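Local structure of iron-only hydrogenase system regulator (Thermotoga maritima, 2NZC) at residues 10-15 against 49-54; 4-9 against 57-62. The protein probably acts as a regulator of the iron-only hydrogenase system, a role inferred rather than established, and is built on a small ACT-like fold. All coordinates share one frame; numbering follows the deposited sequence.

Interaction 1. Residues 10-15 against 49-54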
ATOM      1  N   LEU D  10       3.554  12.034   3.287  1.00 36.65           N
ATOM      2  CA  LEU D  10       4.340  11.916   4.515  1.00 37.33           C
ATOM      3  C   LEU D  10       4.995  10.556   4.581  1.00 37.22           C
ATOM      4  O   LEU D  10       4.340   9.523   4.383  1.00 36.80           O
ATOM      5  CB  LEU D  10       3.445  12.082   5.732  1.00 38.69           C
ATOM      6  CG  LEU D  10       3.431  13.497   6.283  1.00 40.80           C
ATOM      7  CD1 LEU D  10       2.392  14.228   5.501  1.00 44.53           C
ATOM      8  CD2 LEU D  10       3.061  13.456   7.752  1.00 42.54           C
ATOM      9  N   THR D  11       6.291  10.560   4.830  1.00 36.17           N
ATOM     10  CA  THR D  11       6.995   9.332   5.156  1.00 35.97           C
ATOM     11  C   THR D  11       7.487   9.418   6.587  1.00 35.67           C
ATOM     12  O   THR D  11       8.189  10.384   6.980  1.00 34.97           O
ATOM     13  CB  THR D  11       8.172   9.124   4.250  1.00 36.28           C
ATOM     14  OG1 THR D  11       9.054  10.235   4.426  1.00 39.65           O
ATOM     15  CG2 THR D  11       7.714   9.116   2.817  1.00 36.37           C
ATOM     16  N   ILE D  12       7.116   8.408   7.362  1.00 33.70           N
ATOM     17  CA  ILE D  12       7.464   8.308   8.761  1.00 33.72           C
ATOM     18  C   ILE D  12       8.321   7.058   8.926  1.00 33.23           C
ATOM     19  O   ILE D  12       7.939   5.973   8.472  1.00 32.80           O
ATOM     20  CB  ILE D  12       6.191   8.134   9.615  1.00 33.97           C
ATOM     21  CG1 ILE D  12       5.204   9.291   9.359  1.00 34.73           C
ATOM     22  CG2 ILE D  12       6.528   8.018  11.090  1.00 34.31           C
ATOM     23  CD1 ILE D  12       3.827   9.007   9.824  1.00 33.43           C
ATOM     24  N   VAL D  13       9.463   7.199   9.579  1.00 32.52           N
ATOM     25  CA  VAL D  13      10.271   6.046   9.974  1.00 32.85           C
ATOM     26  C   VAL D  13      10.264   5.956  11.509  1.00 33.90           C
ATOM     27  O   VAL D  13      10.731   6.868  12.202  1.00 32.69           O
ATOM     28  CB  VAL D  13      11.710   6.147   9.410  1.00 32.80           C
ATOM     29  CG1 VAL D  13      12.569   5.009   9.904  1.00 30.71           C
ATOM     30  CG2 VAL D  13      11.667   6.159   7.860  1.00 32.36           C
ATOM     31  N   VAL D  14       9.727   4.853  12.022  1.00 34.68           N
ATOM     32  CA  VAL D  14       9.574   4.645  13.463  1.00 35.78           C
ATOM     33  C   VAL D  14      10.460   3.518  13.982  1.00 37.17           C
ATOM     34  O   VAL D  14      10.551   2.472  13.357  1.00 36.71           O
ATOM     35  CB  VAL D  14       8.116   4.257  13.824  1.00 35.54           C
ATOM     36  CG1 VAL D  14       7.859   4.468  15.333  1.00 35.07           C
ATOM     37  CG2 VAL D  14       7.125   5.026  13.023  1.00 36.28           C
ATOM     38  N   GLU D  15      11.096   3.719  15.138  1.00 39.41           N
ATOM     39  CA  GLU D  15      11.742   2.604  15.863  1.00 41.44           C
ATOM     40  C   GLU D  15      10.628   1.757  16.492  1.00 42.65           C
ATOM     41  O   GLU D  15       9.787   2.279  17.221  1.00 42.93           O
ATOM     42  CB  GLU D  15      12.744   3.124  16.889  1.00 41.63           C
ATOM     43  CG  GLU D  15      13.624   4.226  16.304  1.00 43.86           C
ATOM     44  CD  GLU D  15      14.819   4.609  17.149  1.00 47.60           C
ATOM     45  OE1 GLU D  15      14.769   4.527  18.406  1.00 47.76           O
ATOM     46  OE2 GLU D  15      15.829   5.015  16.536  1.00 50.31           O
ATOM     47  N   ALA D  49       9.919   0.582  11.465  1.00 30.54           N
ATOM     48  CA  ALA D  49       8.714   0.445  10.696  1.00 29.80           C
ATOM     49  C   ALA D  49       8.687   1.659   9.824  1.00 29.76           C
ATOM     50  O   ALA D  49       9.080   2.739  10.282  1.00 29.01           O
ATOM     51  CB  ALA D  49       7.527   0.434  11.599  1.00 29.52           C
ATOM     52  N   ILE D  50       8.236   1.479   8.584  1.00 29.27           N
ATOM     53  CA  ILE D  50       8.030   2.591   7.636  1.00 30.54           C
ATOM     54  C   ILE D  50       6.537   2.805   7.480  1.00 30.64           C
ATOM     55  O   ILE D  50       5.780   1.829   7.418  1.00 30.16           O
ATOM     56  CB  ILE D  50       8.572   2.243   6.229  1.00 29.66           C
ATOM     57  CG1 ILE D  50      10.078   2.024   6.323  1.00 30.72           C
ATOM     58  CG2 ILE D  50       8.153   3.352   5.214  1.00 33.53           C
ATOM     59  CD1 ILE D  50      10.724   1.240   5.159  1.00 30.13           C
ATOM     60  N   ILE D  51       6.102   4.066   7.474  1.00 32.11           N
ATOM     61  CA  ILE D  51       4.679   4.387   7.212  1.00 33.66           C
ATOM     62  C   ILE D  51       4.649   5.470   6.139  1.00 34.82           C
ATOM     63  O   ILE D  51       5.369   6.494   6.257  1.00 34.88           O
ATOM     64  CB  ILE D  51       3.916   4.929   8.469  1.00 33.58           C
ATOM     65  CG1 ILE D  51       3.948   3.936   9.606  1.00 34.15           C
ATOM     66  CG2 ILE D  51       2.430   5.206   8.135  1.00 32.59           C
ATOM     67  CD1 ILE D  51       3.649   4.550  11.026  1.00 34.48           C
ATOM     68  N   PHE D  52       3.861   5.227   5.093  1.00 34.76           N
ATOM     69  CA  PHE D  52       3.630   6.192   4.045  1.00 35.26           C
ATOM     70  C   PHE D  52       2.208   6.670   4.205  1.00 34.81           C
ATOM     71  O   PHE D  52       1.301   5.841   4.389  1.00 34.62           O
ATOM     72  CB  PHE D  52       3.705   5.546   2.656  1.00 36.09           C
ATOM     73  CG  PHE D  52       5.029   4.888   2.325  1.00 38.55           C
ATOM     74  CD1 PHE D  52       6.129   5.650   1.973  1.00 41.56           C
ATOM     75  CD2 PHE D  52       5.130   3.502   2.253  1.00 37.79           C
ATOM     76  CE1 PHE D  52       7.332   5.038   1.612  1.00 41.10           C
ATOM     77  CE2 PHE D  52       6.343   2.897   1.894  1.00 36.00           C
ATOM     78  CZ  PHE D  52       7.413   3.666   1.582  1.00 35.69           C
ATOM     79  N   LEU D  53       2.005   7.988   4.090  1.00 33.99           N
ATOM     80  CA  LEU D  53       0.661   8.605   4.142  1.00 32.88           C
ATOM     81  C   LEU D  53       0.477   9.542   2.953  1.00 32.37           C
ATOM     82  O   LEU D  53       1.429  10.225   2.520  1.00 32.45           O
ATOM     83  CB  LEU D  53       0.505   9.454   5.435  1.00 32.85           C
ATOM     84  CG  LEU D  53       0.744   8.774   6.794  1.00 31.40           C
ATOM     85  CD1 LEU D  53       0.605   9.790   7.886  1.00 35.43           C
ATOM     86  CD2 LEU D  53      -0.319   7.730   7.046  1.00 33.68           C
ATOM     87  N   VAL D  54      -0.735   9.546   2.411  1.00 31.82           N
ATOM     88  CA  VAL D  54      -1.203  10.604   1.503  1.00 30.60           C
ATOM     89  C   VAL D  54      -2.330  11.322   2.258  1.00 31.96           C
ATOM     90  O   VAL D  54      -3.235  10.666   2.790  1.00 30.72           O
ATOM     91  CB  VAL D  54      -1.738  10.037   0.151  1.00 29.76           C
ATOM     92  CG1 VAL D  54      -2.204  11.223  -0.764  1.00 30.92           C
ATOM     93  CG2 VAL D  54      -0.630   9.240  -0.555  1.00 30.29           C
TER

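Interaction 2. Residues 4-9 against 57-62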
ATOM      1  N   GLU D   4      -8.092  26.009  -1.059  1.00 44.06           N
ATOM      2  CA  GLU D   4      -8.505  24.620  -1.088  1.00 42.61           C
ATOM      3  C   GLU D   4      -7.477  23.719  -0.395  1.00 40.85           C
ATOM      4  O   GLU D   4      -6.291  24.060  -0.296  1.00 40.00           O
ATOM      5  CB  GLU D   4      -8.761  24.163  -2.520  1.00 43.03           C
ATOM      6  CG  GLU D   4      -9.850  24.993  -3.204  1.00 44.63           C
ATOM      7  CD  GLU D   4     -10.408  24.333  -4.455  1.00 47.42           C
ATOM      8  OE1 GLU D   4     -11.504  24.750  -4.897  1.00 48.32           O
ATOM      9  OE2 GLU D   4      -9.755  23.404  -4.994  1.00 48.87           O
ATOM     10  N   LYS D   5      -7.955  22.582   0.104  1.00 39.24           N
ATOM     11  CA  LYS D   5      -7.083  21.529   0.604  1.00 37.95           C
ATOM     12  C   LYS D   5      -6.121  21.112  -0.501  1.00 37.10           C
ATOM     13  O   LYS D   5      -6.475  21.166  -1.681  1.00 37.49           O
ATOM     14  CB  LYS D   5      -7.919  20.355   1.086  1.00 38.49           C
ATOM     15  CG  LYS D   5      -8.718  20.660   2.347  1.00 40.47           C
ATOM     16  CD  LYS D   5      -9.587  19.475   2.756  1.00 43.21           C
ATOM     17  CE  LYS D   5     -10.549  19.884   3.864  1.00 46.02           C
ATOM     18  NZ  LYS D   5      -9.814  20.485   5.012  1.00 46.18           N
ATOM     19  N   ARG D   6      -4.902  20.744  -0.110  1.00 35.30           N
ATOM     20  CA  ARG D   6      -3.851  20.295  -1.015  1.00 33.95           C
ATOM     21  C   ARG D   6      -3.398  18.887  -0.631  1.00 32.78           C
ATOM     22  O   ARG D   6      -3.571  18.470   0.499  1.00 31.81           O
ATOM     23  CB  ARG D   6      -2.658  21.246  -0.903  1.00 33.82           C
ATOM     24  CG  ARG D   6      -2.773  22.460  -1.826  1.00 38.53           C
ATOM     25  CD  ARG D   6      -2.065  23.741  -1.320  1.00 44.42           C
ATOM     26  NE  ARG D   6      -0.810  23.531  -0.577  1.00 49.91           N
ATOM     27  CZ  ARG D   6       0.349  23.089  -1.081  1.00 51.06           C
ATOM     28  NH1 ARG D   6       0.467  22.745  -2.361  1.00 51.17           N
ATOM     29  NH2 ARG D   6       1.404  22.970  -0.281  1.00 51.73           N
ATOM     30  N   PHE D   7      -2.797  18.168  -1.572  1.00 31.53           N
ATOM     31  CA  PHE D   7      -2.235  16.877  -1.290  1.00 31.87           C
ATOM     32  C   PHE D   7      -0.818  16.978  -0.736  1.00 31.88           C
ATOM     33  O   PHE D   7       0.013  17.768  -1.214  1.00 30.68           O
ATOM     34  CB  PHE D   7      -2.216  16.005  -2.555  1.00 32.17           C
ATOM     35  CG  PHE D   7      -3.566  15.553  -2.999  1.00 33.22           C
ATOM     36  CD1 PHE D   7      -4.350  16.370  -3.800  1.00 35.60           C
ATOM     37  CD2 PHE D   7      -4.040  14.290  -2.650  1.00 36.91           C
ATOM     38  CE1 PHE D   7      -5.618  15.960  -4.236  1.00 37.35           C
ATOM     39  CE2 PHE D   7      -5.315  13.871  -3.084  1.00 38.01           C
ATOM     40  CZ  PHE D   7      -6.100  14.722  -3.869  1.00 35.60           C
ATOM     41  N   TYR D   8      -0.553  16.131   0.242  1.00 32.30           N
ATOM     42  CA  TYR D   8       0.760  16.014   0.845  1.00 33.56           C
ATOM     43  C   TYR D   8       1.098  14.568   0.953  1.00 34.08           C
ATOM     44  O   TYR D   8       0.204  13.707   1.162  1.00 33.96           O
ATOM     45  CB  TYR D   8       0.791  16.649   2.246  1.00 33.60           C
ATOM     46  CG  TYR D   8       0.506  18.141   2.244  1.00 33.43           C
ATOM     47  CD1 TYR D   8       1.536  19.076   2.136  1.00 34.91           C
ATOM     48  CD2 TYR D   8      -0.795  18.605   2.344  1.00 34.38           C
ATOM     49  CE1 TYR D   8       1.254  20.454   2.113  1.00 34.45           C
ATOM     50  CE2 TYR D   8      -1.095  19.957   2.340  1.00 31.03           C
ATOM     51  CZ  TYR D   8      -0.065  20.875   2.225  1.00 33.62           C
ATOM     52  OH  TYR D   8      -0.375  22.203   2.218  1.00 33.24           O
ATOM     53  N   ILE D   9       2.395  14.296   0.830  1.00 34.57           N
ATOM     54  CA  ILE D   9       2.947  12.978   1.103  1.00 36.39           C
ATOM     55  C   ILE D   9       3.765  13.022   2.419  1.00 36.63           C
ATOM     56  O   ILE D   9       4.596  13.935   2.626  1.00 36.54           O
ATOM     57  CB  ILE D   9       3.847  12.557  -0.065  1.00 37.50           C
ATOM     58  CG1 ILE D   9       3.006  12.356  -1.325  1.00 37.53           C
ATOM     59  CG2 ILE D   9       4.618  11.305   0.277  1.00 39.31           C
ATOM     60  CD1 ILE D   9       3.678  12.893  -2.563  1.00 38.68           C
ATOM     61  N   THR D  57      -5.337  17.988   2.731  1.00 31.09           N
ATOM     62  CA  THR D  57      -5.673  18.755   3.911  1.00 30.55           C
ATOM     63  C   THR D  57      -5.207  20.203   3.826  1.00 30.08           C
ATOM     64  O   THR D  57      -4.700  20.649   2.798  1.00 29.60           O
ATOM     65  CB  THR D  57      -5.183  18.055   5.210  1.00 30.10           C
ATOM     66  OG1 THR D  57      -5.884  18.625   6.327  1.00 32.77           O
ATOM     67  CG2 THR D  57      -3.707  18.221   5.399  1.00 32.71           C
ATOM     68  N   ASP D  58      -5.401  20.960   4.894  1.00 30.08           N
ATOM     69  CA  ASP D  58      -5.062  22.379   4.797  1.00 30.21           C
ATOM     70  C   ASP D  58      -3.733  22.649   5.516  1.00 30.46           C
ATOM     71  O   ASP D  58      -3.088  21.717   6.023  1.00 29.26           O
ATOM     72  CB  ASP D  58      -6.220  23.264   5.273  1.00 30.76           C
ATOM     73  CG  ASP D  58      -6.658  22.948   6.667  1.00 31.55           C
ATOM     74  OD1 ASP D  58      -5.939  22.201   7.344  1.00 31.55           O
ATOM     75  OD2 ASP D  58      -7.710  23.472   7.101  1.00 33.21           O
ATOM     76  N   ASN D  59      -3.303  23.901   5.498  1.00 30.94           N
ATOM     77  CA  ASN D  59      -2.020  24.262   6.064  1.00 32.21           C
ATOM     78  C   ASN D  59      -1.950  24.038   7.562  1.00 32.21           C
ATOM     79  O   ASN D  59      -0.954  23.497   8.053  1.00 32.13           O
ATOM     80  CB  ASN D  59      -1.707  25.726   5.751  1.00 32.53           C
ATOM     81  CG  ASN D  59      -0.814  25.874   4.552  1.00 35.13           C
ATOM     82  OD1 ASN D  59      -0.940  25.119   3.572  1.00 38.10           O
ATOM     83  ND2 ASN D  59       0.121  26.839   4.617  1.00 38.12           N
ATOM     84  N   ASP D  60      -2.993  24.484   8.273  1.00 32.47           N
ATOM     85  CA  ASP D  60      -3.103  24.323   9.733  1.00 33.54           C
ATOM     86  C   ASP D  60      -2.904  22.848  10.097  1.00 32.22           C
ATOM     87  O   ASP D  60      -2.211  22.524  11.043  1.00 32.08           O
ATOM     88  CB  ASP D  60      -4.488  24.745  10.283  1.00 33.57           C
ATOM     89  CG  ASP D  60      -4.781  26.194  10.124  1.00 36.93           C
ATOM     90  OD1 ASP D  60      -3.851  26.995   9.892  1.00 40.61           O
ATOM     91  OD2 ASP D  60      -5.960  26.568  10.258  1.00 39.12           O
ATOM     92  N   THR D  61      -3.506  21.965   9.323  1.00 32.67           N
ATOM     93  CA  THR D  61      -3.579  20.566   9.674  1.00 32.78           C
ATOM     94  C   THR D  61      -2.254  19.820   9.410  1.00 32.87           C
ATOM     95  O   THR D  61      -1.764  19.134  10.295  1.00 32.65           O
ATOM     96  CB  THR D  61      -4.759  19.860   8.947  1.00 32.99           C
ATOM     97  OG1 THR D  61      -5.982  20.558   9.248  1.00 34.21           O
ATOM     98  CG2 THR D  61      -4.892  18.431   9.409  1.00 33.47           C
ATOM     99  N   ILE D  62      -1.675  19.964   8.221  1.00 32.69           N
ATOM    100  CA  ILE D  62      -0.385  19.298   7.923  1.00 33.50           C
ATOM    101  C   ILE D  62       0.714  19.744   8.916  1.00 33.68           C
ATOM    102  O   ILE D  62       1.496  18.925   9.414  1.00 34.58           O
ATOM    103  CB  ILE D  62       0.021  19.480   6.419  1.00 33.53           C
ATOM    104  CG1 ILE D  62       1.026  18.430   5.981  1.00 34.15           C
ATOM    105  CG2 ILE D  62       0.475  20.914   6.108  1.00 33.40           C
ATOM    106  CD1 ILE D  62       0.422  17.022   5.989  1.00 33.86           C
TER
HETATM  107  O   HOH W   1      -2.893  22.827   2.427  1.00 35.38           O

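Interaction 1. Residues 10-15 against 49-54
Leu-10, Ile-12 and Val-14 pair with Leu-53, Ile-51 and Ala-49 as successive antiparallel hydrogen-bonded pairs, the two strand axes approaching to 4.8 Å with their directions 162° apart. Each pair closes with two backbone bonds, as between Ile-12 N and Ile-51 O at 2.8 Å, a nearly straight link (172° at the hydrogen). On the face carrying these three pairs, Ile-12 and Ile-51 meet at their branch points, CB to CB 4.1 Å. Beyond that the contacts step diagonally: Ile-12 CD1 reaches Leu-53 CD1 at 3.8 Å, and Val-14 CG2 reaches Ile-51 CD1 at 4.0 Å. These are the two central strands of the ferredoxin-like βαββαβ fold shared by ACT domains, and helices 18-30 and 59-69 pack on this aliphatic face, Val-24 against Ile-51 and Leu-69 against Ile-12. Thr-11 and Phe-52 occupy the other face. With Thr-11 CG2 anti to the carbonyl carbon (OG1 at chi1 60°), that methyl comes to the rim of the Phe-52 ring, 3.9 Å from CD1 and near the ring plane. Ile-50 CG2 lies over one face of the ring, offset toward the rim, and the ring stacks with Phe-52 of the second subunit.

Interaction 2. Residues 4-9 against 57-62
Thr-57 O is gripped by two donors: Arg-6 N at 2.9 Å, in a bond of 167° at the hydrogen, and water 1, whose oxygen lies 2.9 Å from it. Thr-57 N answers with a bond to Arg-6 O, which makes this an antiparallel hydrogen-bonded pair. The same water lies 2.6 Å from Tyr-8 OH, in the plane of the ring, and donates to Asn-59 OD1, so a single solvent molecule ties the strand to the first turn of helix 59-69. Arg-6 comes to the phenol oxygen from the side of the ring plane opposite Ile-62, NE and NH2 both giving it weak bonds. Ile-62 packs on one face of the Tyr-8 ring. Its CG1, set anti to the backbone N (chi1 -159°), makes a CH-pi contact 4.0 Å from the ring centroid of Tyr-8, while Ile-62 CD1 rests 3.8 Å from Tyr-8 CB. A phenylalanine in place of Tyr-8 would probably leave water 1 without its phenol partner and the Arg-6 guanidinium freer to turn. Asp-58 is the N-cap of the helix: OD1 accepts from Thr-61 N on its anti side and from Thr-61 OG1 on its syn side. At the margin, Lys-5 rests its aliphatic stem against the Thr-57 backbone, CG 3.8 Å from Thr-57 C. Its NZ is 4.2 Å from Asp-58 OD2, beyond a salt bridge but close enough that the opposite charges would probably attract. Thr-57 OG1 is held elsewhere, by Asp-34. The contact sits where strand 48-57 passes through Asp-58 into helix 59-69, with strand 6-15 beside it and strand 75-81 adding Pro-81 against Tyr-8 and Thr-79 against Ile-62.

How the interactions relate
Both interactions draw on strand 6-15: residues 4-9, in interaction 2, take in its first residues and the loop before it, and residues 10-15 serve interaction 1 further along. Their centres are about 17 Å apart, yet they touch where strand 48-57 runs on toward the helix. Leu-10 CD1 meets Ile-62 CD1 at 3.5 Å, joining the aliphatic face of interaction 1 to the residue that packs on the Tyr-8 ring. On the opposite face of the sheet, Val-54 CG1 lies 4.0 Å from Phe-7 CD2. Interaction 1 is fully buried near the centre of the chain, whereas interaction 2 is partly exposed at its edge. Both reach the second subunit, Ile-9 packing on Phe-52 of that chain.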